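Local coordinates for protein putative rubredoxin reductase (Rhodopseudomonas palustris, PDB 3FG2) that is an FAD-dependent ferredoxin reductase of the CYP199A2 cytochrome P450 system, probably passing electrons from NADH to the ferredoxin, at residues S187-D192 / G325-Q330. Sequence-based numbering, arbitrary orientation.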
# COMPACT_ATOMS: atom_id res chain seq x y z
N SER A 187 6.59 16.37 5.01
CA SER A 187 7.93 15.80 5.10
C SER A 187 8.70 16.49 6.22
O SER A 187 9.31 15.84 7.07
CB SER A 187 8.70 15.99 3.80
OG SER A 187 8.00 15.41 2.72
N SER A 188 8.67 17.82 6.20
CA SER A 188 9.36 18.62 7.21
C SER A 188 8.97 18.20 8.63
O SER A 188 9.84 17.91 9.46
CB SER A 188 9.05 20.10 6.99
OG SER A 188 9.69 20.91 7.96
N TYR A 189 7.67 18.15 8.90
CA TYR A 189 7.18 17.77 10.23
C TYR A 189 7.74 16.42 10.67
O TYR A 189 8.26 16.28 11.77
CB TYR A 189 5.64 17.69 10.24
CG TYR A 189 5.08 17.14 11.55
CD1 TYR A 189 5.05 17.94 12.70
CD2 TYR A 189 4.66 15.82 11.65
CE1 TYR A 189 4.60 17.42 13.92
CE2 TYR A 189 4.21 15.29 12.87
CZ TYR A 189 4.19 16.10 14.00
OH TYR A 189 3.75 15.58 15.21
N PHE A 190 7.62 15.43 9.80
CA PHE A 190 8.10 14.10 10.14
C PHE A 190 9.61 14.01 10.20
O PHE A 190 10.16 13.15 10.91
CB PHE A 190 7.51 13.07 9.17
CG PHE A 190 6.10 12.71 9.50
CD1 PHE A 190 5.04 13.21 8.76
CD2 PHE A 190 5.82 11.91 10.61
CE1 PHE A 190 3.72 12.93 9.12
CE2 PHE A 190 4.50 11.62 10.99
CZ PHE A 190 3.45 12.13 10.24
N HIS A 191 10.30 14.88 9.47
CA HIS A 191 11.75 14.88 9.52
C HIS A 191 12.14 15.33 10.92
O HIS A 191 13.05 14.76 11.53
CB HIS A 191 12.34 15.84 8.49
CG HIS A 191 13.79 16.13 8.72
ND1 HIS A 191 14.22 17.01 9.69
CD2 HIS A 191 14.91 15.61 8.17
CE1 HIS A 191 15.54 17.02 9.72
NE2 HIS A 191 15.98 16.18 8.80
N ASP A 192 11.44 16.34 11.43
CA ASP A 192 11.72 16.86 12.77
C ASP A 192 11.42 15.80 13.84
O ASP A 192 12.26 15.52 14.69
CB ASP A 192 10.89 18.12 13.05
CG ASP A 192 11.35 19.34 12.24
OD1 ASP A 192 12.49 19.34 11.74
OD2 ASP A 192 10.57 20.30 12.14
N GLY A 325 5.45 6.28 14.76
CA GLY A 325 5.72 6.59 16.15
C GLY A 325 4.40 6.90 16.85
O GLY A 325 3.49 6.07 16.86
N ASP A 326 4.28 8.09 17.42
CA ASP A 326 3.05 8.45 18.10
C ASP A 326 2.15 9.33 17.24
O ASP A 326 1.07 9.71 17.67
CB ASP A 326 3.36 9.15 19.42
CG ASP A 326 4.09 8.26 20.39
OD1 ASP A 326 3.76 7.05 20.44
OD2 ASP A 326 4.98 8.75 21.11
N ASP A 327 2.61 9.66 16.04
CA ASP A 327 1.85 10.52 15.13
C ASP A 327 1.02 9.72 14.13
O ASP A 327 1.44 8.65 13.68
CB ASP A 327 2.78 11.46 14.35
CG ASP A 327 3.43 12.51 15.24
OD1 ASP A 327 2.71 13.27 15.90
OD2 ASP A 327 4.68 12.57 15.25
N LYS A 328 -0.14 10.26 13.78
CA LYS A 328 -1.03 9.63 12.80
C LYS A 328 -1.16 10.58 11.62
O LYS A 328 -1.39 11.77 11.79
CB LYS A 328 -2.41 9.40 13.41
CG LYS A 328 -3.51 9.13 12.37
CD LYS A 328 -3.46 7.73 11.78
CE LYS A 328 -4.14 6.72 12.71
NZ LYS A 328 -4.19 5.34 12.14
N LEU A 329 -0.99 10.03 10.41
CA LEU A 329 -1.09 10.82 9.20
C LEU A 329 -2.26 10.29 8.39
O LEU A 329 -2.34 9.09 8.10
CB LEU A 329 0.19 10.68 8.36
CG LEU A 329 0.56 11.74 7.31
CD1 LEU A 329 1.36 11.06 6.20
CD2 LEU A 329 -0.65 12.41 6.72
N GLN A 330 -3.16 11.18 8.01
CA GLN A 330 -4.30 10.79 7.20
C GLN A 330 -4.33 11.68 5.97
O GLN A 330 -4.18 12.90 6.06
CB GLN A 330 -5.60 10.93 7.99
CG GLN A 330 -5.78 9.89 9.07
CD GLN A 330 -6.94 10.22 9.96
OE1 GLN A 330 -6.96 11.26 10.62
NE2 GLN A 330 -7.94 9.34 9.97
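At the edge of the Tyr189 ring, in its plane, lies CG of Asp327, while CD2 of the same tyrosine stands over the centre of one face of Phe190. The Tyr189 OH donates a 2.6 Å hydrogen bond to Asp327 OD1, arriving from above the carboxylate plane, 49° out of it; ring and carboxylate planes are 68° apart. With CG anti to the backbone N (chi1 174°), the ring of Tyr189 is carried toward the strand, where it meets Asp327 coming from the opposite direction. A phenol suits this place because its ring can be buried while its hydroxyl still finds an acceptor. Aspartate offers two oxygens: Asn369 also binds OD1, and Arg193, further along the same helix, forms a salt bridge with OD2; together they hold the carboxylate in its rotation and probably favour its charged form. Beside this polar link Phe190, with no polar side-chain atom needing a partner, supplies the apolar part: its CE2 lies 3.8 Å from Asp327 CB. Leu329 sets its branch point CG 3.8 Å from Phe190 CE1, apolar against apolar in a buried place, with Lys328 between Asp327 and Leu329 directed away. Val368 of the adjoining strand 361-368 touches both aromatic rings. The arrangement is a domain interface: helix 184-196 of the pyridine nucleotide-disulphide oxidoreductase region packs on the antiparallel sheet of the reductase C-terminal region.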